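PDB 3NPK: geranyltranstransferase from Campylobacter jejuni, which catalyses the condensation of geranyl diphosphate with isopentenyl diphosphate, giving farnesyl diphosphate and pyrophosphate in isoprenoid biosynthesis. Local coordinates for the interface of chains A and B. Numbering follows the deposited sequence. Chains: chain A/B, Geranyltranstransferase.

Contact 1: the interface of chains A and B. Residues chain A 144, 148-149, 151-152; chain B 27, 108, 112.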
ATOM      1  N   LEU A 144       3.886  -8.358  -2.713  1.00  8.46           N
ATOM      2  CA  LEU A 144       4.954  -9.134  -3.337  1.00 10.34           C
ATOM      3  C   LEU A 144       4.694 -10.647  -3.367  1.00 10.14           C
ATOM      4  O   LEU A 144       5.268 -11.355  -4.200  1.00 11.67           O
ATOM      5  CB  LEU A 144       6.297  -8.817  -2.695  1.00 13.19           C
ATOM      6  CG  LEU A 144       6.453  -9.155  -1.222  1.00 14.48           C
ATOM      7  CD1 LEU A 144       6.964 -10.598  -1.065  1.00 15.94           C
ATOM      8  CD2 LEU A 144       7.423  -8.175  -0.579  1.00 14.82           C
ATOM      9  N   VAL A 148       2.013  -8.230  -7.103  1.00  7.81           N
ATOM     10  CA  VAL A 148       3.193  -7.474  -7.515  1.00  8.77           C
ATOM     11  C   VAL A 148       4.277  -8.344  -8.152  1.00  9.81           C
ATOM     12  O   VAL A 148       4.861  -7.953  -9.165  1.00  9.97           O
ATOM     13  CB  VAL A 148       3.775  -6.614  -6.384  1.00  9.32           C
ATOM     14  CG1 VAL A 148       5.043  -5.869  -6.893  1.00  9.57           C
ATOM     15  CG2 VAL A 148       2.702  -5.616  -5.871  1.00 10.38           C
ATOM     16  N   ILE A 149       4.542  -9.520  -7.588  1.00 10.41           N
ATOM     17  CA  ILE A 149       5.539 -10.390  -8.220  1.00  9.89           C
ATOM     18  C   ILE A 149       5.010 -10.876  -9.573  1.00  9.53           C
ATOM     19  O   ILE A 149       5.782 -11.033 -10.520  1.00  9.93           O
ATOM     20  CB  ILE A 149       6.022 -11.566  -7.317  1.00 10.18           C
ATOM     21  CG1 ILE A 149       7.266 -12.235  -7.931  1.00 11.37           C
ATOM     22  CG2 ILE A 149       4.941 -12.610  -7.120  1.00 11.21           C
ATOM     23  CD1 ILE A 149       8.477 -11.315  -8.066  1.00 13.44           C
ATOM     24  N   GLN A 151       3.095  -9.150 -11.660  1.00  9.96           N
ATOM     25  CA  GLN A 151       3.340  -8.060 -12.598  1.00 11.06           C
ATOM     26  C   GLN A 151       4.827  -7.887 -12.939  1.00 10.25           C
ATOM     27  O   GLN A 151       5.182  -7.648 -14.107  1.00 11.07           O
ATOM     28  CB  GLN A 151       2.781  -6.745 -12.050  1.00 13.51           C
ATOM     29  CG  GLN A 151       3.006  -5.540 -12.967  1.00 15.99           C
ATOM     30  CD  GLN A 151       2.318  -5.617 -14.353  1.00 20.17           C
ATOM     31  OE1 GLN A 151       1.781  -6.647 -14.761  1.00 22.74           O
ATOM     32  NE2 GLN A 151       2.365  -4.501 -15.087  1.00 20.44           N
ATOM     33  N   ALA A 152       5.703  -8.031 -11.946  1.00 10.10           N
ATOM     34  CA  ALA A 152       7.142  -7.914 -12.221  1.00  9.26           C
ATOM     35  C   ALA A 152       7.577  -8.993 -13.214  1.00  9.28           C
ATOM     36  O   ALA A 152       8.348  -8.733 -14.151  1.00 11.17           O
ATOM     37  CB  ALA A 152       7.957  -8.020 -10.920  1.00  9.76           C
TER
ATOM     38  N   PHE B  27      14.243  -9.734  -8.495  1.00 13.79           N
ATOM     39  CA  PHE B  27      13.291  -8.955  -7.699  1.00 12.46           C
ATOM     40  C   PHE B  27      13.633  -8.922  -6.211  1.00 13.15           C
ATOM     41  O   PHE B  27      13.530  -7.873  -5.574  1.00 13.48           O
ATOM     42  CB  PHE B  27      11.845  -9.394  -7.900  1.00 12.81           C
ATOM     43  CG  PHE B  27      10.841  -8.314  -7.557  1.00 13.14           C
ATOM     44  CD1 PHE B  27      10.640  -7.245  -8.421  1.00 13.62           C
ATOM     45  CD2 PHE B  27      10.103  -8.371  -6.389  1.00 14.83           C
ATOM     46  CE1 PHE B  27       9.723  -6.254  -8.133  1.00 14.26           C
ATOM     47  CE2 PHE B  27       9.163  -7.380  -6.083  1.00 15.14           C
ATOM     48  CZ  PHE B  27       8.973  -6.317  -6.962  1.00 14.03           C
ATOM     49  N   LEU B 108       7.685  -1.012  -9.091  1.00  8.91           N
ATOM     50  CA  LEU B 108       7.093  -2.199  -8.482  1.00  8.76           C
ATOM     51  C   LEU B 108       7.688  -2.521  -7.114  1.00  9.05           C
ATOM     52  O   LEU B 108       6.965  -2.968  -6.224  1.00  9.67           O
ATOM     53  CB  LEU B 108       7.183  -3.412  -9.420  1.00  9.70           C
ATOM     54  CG  LEU B 108       6.336  -3.285 -10.695  1.00  9.85           C
ATOM     55  CD1 LEU B 108       6.495  -4.538 -11.544  1.00 11.18           C
ATOM     56  CD2 LEU B 108       4.853  -3.078 -10.342  1.00 11.34           C
ATOM     57  N   ALA B 112       5.509  -2.811  -3.792  1.00  8.58           N
ATOM     58  CA  ALA B 112       5.646  -3.968  -2.908  1.00  9.27           C
ATOM     59  C   ALA B 112       5.910  -3.547  -1.474  1.00  8.96           C
ATOM     60  O   ALA B 112       5.317  -4.096  -0.541  1.00  9.41           O
ATOM     61  CB  ALA B 112       6.759  -4.876  -3.396  1.00 10.06           C
TER
HETATM   62  O   HOH W   1       4.047  -6.601  -0.576  1.00  9.95           O

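Contact 2: the interface of chains A and B. Residues chain A 79, 82, 84-85, 107; chain B 82, 103, 107-108, 111.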
ATOM      1  N   HIS A  79      -0.917   1.983 -12.226  1.00  8.85           N
ATOM      2  CA  HIS A  79       0.522   1.738 -12.377  1.00  8.83           C
ATOM      3  C   HIS A  79       0.853   0.904 -13.612  1.00 10.56           C
ATOM      4  O   HIS A  79       1.817   1.210 -14.323  1.00 11.46           O
ATOM      5  CB  HIS A  79       1.146   1.155 -11.107  1.00  8.63           C
ATOM      6  CG  HIS A  79       1.357   2.176 -10.032  1.00  9.45           C
ATOM      7  ND1 HIS A  79       2.085   1.919  -8.886  1.00  9.62           N
ATOM      8  CD2 HIS A  79       0.971   3.478  -9.946  1.00  9.68           C
ATOM      9  CE1 HIS A  79       2.115   3.008  -8.134  1.00  9.75           C
ATOM     10  NE2 HIS A  79       1.443   3.966  -8.753  1.00  9.40           N
ATOM     11  N   LEU A  82       1.202   2.810 -16.882  1.00 12.34           N
ATOM     12  CA  LEU A  82       2.276   3.807 -17.006  1.00 13.10           C
ATOM     13  C   LEU A  82       3.161   3.543 -18.219  1.00 14.34           C
ATOM     14  O   LEU A  82       3.316   2.405 -18.652  1.00 14.44           O
ATOM     15  CB  LEU A  82       3.154   3.823 -15.758  1.00 12.44           C
ATOM     16  CG  LEU A  82       2.548   4.485 -14.519  1.00 13.10           C
ATOM     17  CD1 LEU A  82       3.420   4.181 -13.300  1.00 13.26           C
ATOM     18  CD2 LEU A  82       2.399   5.994 -14.718  1.00 15.03           C
ATOM     19  N   ALA A  84       6.259   3.251 -18.477  1.00 15.97           N
ATOM     20  CA  ALA A  84       7.329   2.277 -18.206  1.00 16.67           C
ATOM     21  C   ALA A  84       6.835   0.847 -18.385  1.00 17.44           C
ATOM     22  O   ALA A  84       7.607  -0.061 -18.709  1.00 17.70           O
ATOM     23  CB  ALA A  84       7.883   2.458 -16.794  1.00 18.17           C
HETATM   24  N   MSE A  85       5.544   0.648 -18.153  1.00 17.08           N
HETATM   25  CA  MSE A  85       4.968  -0.685 -18.257  1.00 16.55           C
HETATM   26  C   MSE A  85       4.123  -0.832 -19.513  1.00 17.43           C
HETATM   27  O   MSE A  85       4.687  -0.889 -20.613  1.00 19.27           O
HETATM   28  CB  MSE A  85       4.245  -1.072 -16.967  1.00 18.45           C
HETATM   29  CG  MSE A  85       5.271  -1.381 -15.882  1.00 19.01           C
HETATM   30 SE   MSE A  85       4.575  -2.012 -14.200  1.00 22.70          SE
HETATM   31  CE  MSE A  85       4.481  -0.335 -13.240  1.00 17.65           C
ATOM     32  N   ILE A 107       1.542   8.088 -10.788  1.00  8.70           N
ATOM     33  CA  ILE A 107       2.303   7.306  -9.809  1.00  9.73           C
ATOM     34  C   ILE A 107       1.738   7.532  -8.403  1.00  9.35           C
ATOM     35  O   ILE A 107       1.435   6.574  -7.669  1.00  8.74           O
ATOM     36  CB  ILE A 107       3.790   7.672  -9.818  1.00 10.33           C
ATOM     37  CG1 ILE A 107       4.432   7.238 -11.134  1.00 11.17           C
ATOM     38  CG2 ILE A 107       4.506   7.001  -8.625  1.00 11.41           C
ATOM     39  CD1 ILE A 107       5.722   7.976 -11.447  1.00 12.93           C
TER
ATOM     40  N   LEU B  82      12.326   8.671  -8.802  1.00 13.89           N
ATOM     41  CA  LEU B  82      12.031   8.333 -10.204  1.00 13.78           C
ATOM     42  C   LEU B  82      12.218   9.528 -11.139  1.00 15.35           C
ATOM     43  O   LEU B  82      12.046  10.674 -10.725  1.00 15.63           O
ATOM     44  CB  LEU B  82      10.595   7.811 -10.357  1.00 13.21           C
ATOM     45  CG  LEU B  82      10.340   6.399  -9.844  1.00 13.38           C
ATOM     46  CD1 LEU B  82       8.851   6.149  -9.750  1.00 14.35           C
ATOM     47  CD2 LEU B  82      11.007   5.356 -10.748  1.00 16.23           C
ATOM     48  N   GLU B 103      12.977   1.460 -14.645  1.00 17.26           N
ATOM     49  CA  GLU B 103      11.893   2.181 -13.983  1.00 16.68           C
ATOM     50  C   GLU B 103      10.806   1.234 -13.504  1.00 13.41           C
ATOM     51  O   GLU B 103      10.254   1.434 -12.431  1.00 13.46           O
ATOM     52  CB  GLU B 103      11.285   3.256 -14.890  1.00 20.06           C
ATOM     53  CG  GLU B 103      12.169   4.469 -15.073  1.00 25.43           C
ATOM     54  CD  GLU B 103      11.554   5.495 -15.994  1.00 29.52           C
ATOM     55  OE1 GLU B 103      10.318   5.631 -15.989  1.00 32.25           O
ATOM     56  OE2 GLU B 103      12.309   6.169 -16.723  1.00 32.34           O
ATOM     57  N   ILE B 107       9.380   1.155  -9.702  1.00 10.88           N
ATOM     58  CA  ILE B 107       7.976   1.380  -9.414  1.00 10.61           C
ATOM     59  C   ILE B 107       7.426   0.201  -8.613  1.00  9.33           C
ATOM     60  O   ILE B 107       6.807   0.392  -7.555  1.00  9.76           O
ATOM     61  CB  ILE B 107       7.147   1.576 -10.694  1.00 11.05           C
ATOM     62  CG1 ILE B 107       7.549   2.883 -11.390  1.00 12.43           C
ATOM     63  CG2 ILE B 107       5.631   1.592 -10.349  1.00 11.47           C
ATOM     64  CD1 ILE B 107       7.100   2.961 -12.861  1.00 14.07           C
ATOM     65  N   LEU B 108       7.685  -1.012  -9.091  1.00  8.91           N
ATOM     66  CA  LEU B 108       7.093  -2.199  -8.482  1.00  8.76           C
ATOM     67  C   LEU B 108       7.688  -2.521  -7.114  1.00  9.05           C
ATOM     68  O   LEU B 108       6.965  -2.968  -6.224  1.00  9.67           O
ATOM     69  CB  LEU B 108       7.183  -3.412  -9.420  1.00  9.70           C
ATOM     70  CG  LEU B 108       6.336  -3.285 -10.695  1.00  9.85           C
ATOM     71  CD1 LEU B 108       6.495  -4.538 -11.544  1.00 11.18           C
ATOM     72  CD2 LEU B 108       4.853  -3.078 -10.342  1.00 11.34           C
ATOM     73  N   ASP B 111       5.954  -0.245  -4.802  1.00  8.23           N
ATOM     74  CA  ASP B 111       4.593  -0.724  -4.588  1.00  9.43           C
ATOM     75  C   ASP B 111       4.581  -1.882  -3.594  1.00  9.15           C
ATOM     76  O   ASP B 111       3.726  -1.943  -2.685  1.00  9.78           O
ATOM     77  CB  ASP B 111       3.951  -1.169  -5.914  1.00  9.56           C
ATOM     78  CG  ASP B 111       3.622  -0.007  -6.830  1.00 10.74           C
ATOM     79  OD1 ASP B 111       3.662   1.157  -6.367  1.00 10.66           O
ATOM     80  OD2 ASP B 111       3.291  -0.275  -8.007  1.00 10.27           O
TER

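Contact 3: the interface of chains A and B. Residues chain A 104, 107-108, 111; chain B 79, 82, 85, 151-152.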
ATOM      1  N   THR A 104       3.712  11.895 -12.785  1.00 10.84           N
ATOM      2  CA  THR A 104       3.828  12.052 -11.341  1.00 10.84           C
ATOM      3  C   THR A 104       2.479  11.808 -10.668  1.00 10.94           C
ATOM      4  O   THR A 104       2.378  11.062  -9.684  1.00 10.80           O
ATOM      5  CB  THR A 104       4.337  13.450 -10.972  1.00 11.97           C
ATOM      6  OG1 THR A 104       5.697  13.578 -11.410  1.00 14.05           O
ATOM      7  CG2 THR A 104       4.235  13.660  -9.459  1.00 14.04           C
ATOM      8  N   ILE A 107       1.542   8.088 -10.788  1.00  8.70           N
ATOM      9  CA  ILE A 107       2.303   7.306  -9.809  1.00  9.73           C
ATOM     10  C   ILE A 107       1.738   7.532  -8.403  1.00  9.35           C
ATOM     11  O   ILE A 107       1.435   6.574  -7.669  1.00  8.74           O
ATOM     12  CB  ILE A 107       3.790   7.672  -9.818  1.00 10.33           C
ATOM     13  CG1 ILE A 107       4.432   7.238 -11.134  1.00 11.17           C
ATOM     14  CG2 ILE A 107       4.506   7.001  -8.625  1.00 11.41           C
ATOM     15  CD1 ILE A 107       5.722   7.976 -11.447  1.00 12.93           C
ATOM     16  N   LEU A 108       1.579   8.798  -8.027  1.00  8.72           N
ATOM     17  CA  LEU A 108       1.140   9.125  -6.662  1.00  8.54           C
ATOM     18  C   LEU A 108      -0.316   8.753  -6.362  1.00  8.89           C
ATOM     19  O   LEU A 108      -0.627   8.371  -5.233  1.00  9.01           O
ATOM     20  CB  LEU A 108       1.366  10.607  -6.364  1.00 10.14           C
ATOM     21  CG  LEU A 108       2.837  11.043  -6.378  1.00 10.54           C
ATOM     22  CD1 LEU A 108       2.945  12.565  -6.154  1.00 12.79           C
ATOM     23  CD2 LEU A 108       3.650  10.242  -5.339  1.00 10.93           C
ATOM     24  N   ASP A 111      -0.133   5.160  -5.618  1.00  8.56           N
ATOM     25  CA  ASP A 111       0.459   4.992  -4.284  1.00  8.63           C
ATOM     26  C   ASP A 111      -0.595   5.276  -3.215  1.00  8.07           C
ATOM     27  O   ASP A 111      -0.734   4.517  -2.243  1.00  8.97           O
ATOM     28  CB  ASP A 111       1.658   5.921  -4.077  1.00  9.58           C
ATOM     29  CG  ASP A 111       2.873   5.506  -4.896  1.00  9.70           C
ATOM     30  OD1 ASP A 111       2.879   4.395  -5.461  1.00 10.31           O
ATOM     31  OD2 ASP A 111       3.822   6.296  -4.983  1.00 11.02           O
TER
ATOM     32  N   HIS B  79      10.172   5.850  -5.014  1.00 10.96           N
ATOM     33  CA  HIS B  79       9.281   6.517  -5.963  1.00 11.03           C
ATOM     34  C   HIS B  79       9.679   7.983  -6.189  1.00 12.65           C
ATOM     35  O   HIS B  79       9.641   8.479  -7.315  1.00 13.18           O
ATOM     36  CB  HIS B  79       7.827   6.401  -5.527  1.00 11.21           C
ATOM     37  CG  HIS B  79       7.217   5.076  -5.850  1.00  9.76           C
ATOM     38  ND1 HIS B  79       5.861   4.835  -5.769  1.00  9.49           N
ATOM     39  CD2 HIS B  79       7.782   3.924  -6.294  1.00 10.23           C
ATOM     40  CE1 HIS B  79       5.619   3.580  -6.121  1.00  9.64           C
ATOM     41  NE2 HIS B  79       6.770   3.006  -6.444  1.00  9.64           N
ATOM     42  N   LEU B  82      12.326   8.671  -8.802  1.00 13.89           N
ATOM     43  CA  LEU B  82      12.031   8.333 -10.204  1.00 13.78           C
ATOM     44  C   LEU B  82      12.218   9.528 -11.139  1.00 15.35           C
ATOM     45  O   LEU B  82      12.046  10.674 -10.725  1.00 15.63           O
ATOM     46  CB  LEU B  82      10.595   7.811 -10.357  1.00 13.21           C
ATOM     47  CG  LEU B  82      10.340   6.399  -9.844  1.00 13.38           C
ATOM     48  CD1 LEU B  82       8.851   6.149  -9.750  1.00 14.35           C
ATOM     49  CD2 LEU B  82      11.007   5.356 -10.748  1.00 16.23           C
HETATM   50  N   MSE B  85       9.760  12.377 -11.070  1.00 16.98           N
HETATM   51  CA  MSE B  85       9.811  13.265  -9.919  1.00 18.36           C
HETATM   52  C   MSE B  85      11.205  13.842  -9.709  1.00 19.61           C
HETATM   53  O   MSE B  85      11.638  14.686 -10.499  1.00 21.26           O
HETATM   54  CB  MSE B  85       9.240  12.574  -8.678  1.00 18.03           C
HETATM   55  CG  MSE B  85       7.717  12.454  -8.791  1.00 18.84           C
HETATM   56 SE   MSE B  85       6.796  11.717  -7.260  1.00 22.26          SE
HETATM   57  CE  MSE B  85       6.686   9.885  -7.841  1.00 16.72           C
ATOM     58  N   GLN B 151       3.860  15.124  -1.036  1.00 12.05           N
ATOM     59  CA  GLN B 151       4.697  14.911  -2.207  1.00 12.65           C
ATOM     60  C   GLN B 151       4.034  15.455  -3.468  1.00 11.68           C
ATOM     61  O   GLN B 151       4.713  16.071  -4.304  1.00 12.46           O
ATOM     62  CB  GLN B 151       5.059  13.430  -2.377  1.00 14.05           C
ATOM     63  CG  GLN B 151       5.948  13.153  -3.595  1.00 16.74           C
ATOM     64  CD  GLN B 151       7.351  13.783  -3.517  1.00 21.26           C
ATOM     65  OE1 GLN B 151       7.673  14.522  -2.586  1.00 24.97           O
ATOM     66  NE2 GLN B 151       8.186  13.487  -4.512  1.00 22.41           N
ATOM     67  N   ALA B 152       2.729  15.224  -3.625  1.00 11.32           N
ATOM     68  CA  ALA B 152       2.023  15.733  -4.811  1.00 10.67           C
ATOM     69  C   ALA B 152       2.113  17.260  -4.868  1.00 11.30           C
ATOM     70  O   ALA B 152       2.366  17.843  -5.922  1.00 12.15           O
ATOM     71  CB  ALA B 152       0.568  15.278  -4.810  1.00 11.98           C
TER

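Contact 1: the interface of chains A and B
B:Leu108 and B:Phe27 bury the most surface in this mainly apolar part of the two-fold homodimer interface, 46 and 41 Å², and both press on helix 147-156 of chain A, where A:Val148 (30 Å²) faces both. The isobutyl fork of B:Leu108 is stretched out at its second torsion (chi2 -180°), which carries CD1 down onto the helix backbone, 3.5 Å from CA of A:Ala152. Both methyls of the fork also touch A:Gln151 at about a right angle, its CG 3.9 Å from CD1 of B:Leu108. B:Phe27 offers one side of its ring to two aliphatic groups. The methyl CB of A:Ala152 sits above the CD1-CE1 border, 3.7 Å from CE1 of B:Phe27, while CD1 of A:Ile149 lies over the CG-CD2 border, 3.8 Å from CD2 of B:Phe27. A:Val148 approaches the far rim, where CG1 is 4.0 Å from ring atom CZ of B:Phe27. Placed anti to the backbone N (chi1 179°), this CG1 branch also packs against the methyl of B:Ala112 and the main-chain carbonyl of B:Leu108. That carbonyl oxygen lies in the ring plane of B:Phe27, at its edge, setting the aromatic group against its own subunit's helix 103-122. A water joins the chains, 2.8 Å from the backbone N of A:Leu144 and 2.8 Å from the carbonyl O of B:Ala112.

Contact 2: the interface of chains A and B
A:His79 and B:Asp111 approach from opposite directions and meet edge to edge, with imidazole and carboxylate planes 18° apart. ND1 of A:His79 donates a nearly straight hydrogen bond to the carboxylate oxygen OD2 of B:Asp111 at 2.7 Å, 169° at the hydrogen. The acceptor, met on its syn side, lies in the ring plane. On the ring's other edge, NE2 of A:His79 donates to the main-chain O of A:Ile107 at 2.8 Å, on a lone pair in the carbonyl plane. Gripped at both nitrogens, the ring is fixed in rotation; two donor roles would suit a positively charged imidazole, although protons are not seen. Beside this polar pair, A:Met85, a selenomethionine, and B:Ile107 reach toward each other tip to tip, and CE of A:Met85 stops 3.7 Å from CG2 of B:Ile107. The bend at chi3 (-95°) turns CE toward that branch, while SE lies against the fork of B:Leu108. A:Leu82, A:Ala84 and A:Met85 belong to the first aspartate-rich motif, DDxxxxD, so the partner subunit probably supports the segment that in this family binds the metal-bound diphosphate. The isoleucine's other arm packs against this loop, CD1 of B:Ile107 lying 3.9 Å from CD1 of A:Leu82 and 4.0 Å from CB of A:Ala84.

Contact 3: the interface of chains A and B
B:Met85, a selenomethionine, lies across helix 103-122 of chain A, touching A:Thr104, A:Ile107 and A:Leu108, and buries 54 Å². Its chain gives the compact part of the contact: CG is 3.5 Å from the hydroxyl OG1 of A:Thr104, SE rests near the threonine methyl, and CE meets CG2 of A:Ile107 at 3.7 Å. With CG1 beside the backbone N (chi1 -67°), the CG2 branch of A:Ile107 points between the selenomethionine and B:His79. Next to it, ND1 of B:His79 donates to OD2 of A:Asp111 at 2.6 Å, almost straight at 167°; OD2 is taken from its syn side, and ring and carboxylate lie 20° from coplanar. CD1 of A:Leu108 also packs closely, 3.6 Å from CA of B:Ala152. The contact loosens at B:Gln151, whose CG keeps 4.0 Å from CD1 of A:Leu108; it contributes its aliphatic stem, and the bend at chi2 turns its amide off the leucine. Together, the packed selenomethionine side chain and the hydrogen-bonded imidazole hold the aspartate-rich loop, and the helix end that precedes it, against the partner's helix, likely steadying both the dimer and the substrate site.

Contacts 1 and 2 have C-alpha centres about 11 Å apart and share B:Leu108, whereas contacts 2 and 3 are about 9 Å apart and share A:Ile107 and B:Leu82. Contacts 1 and 3, at about 18 Å, mark the ends of the series. Helix 103-122, of one chain or the other, supplies residues to all three, and the two-fold symmetry makes contact 3 in large part the chain-exchanged counterpart of contact 2, with part of contact 1. Homodimers built in this way are typical of polyprenyl synthetases, and the arrangement ties each subunit's aspartate-rich motif to the partner, so dimer assembly and active-site shape are probably coupled.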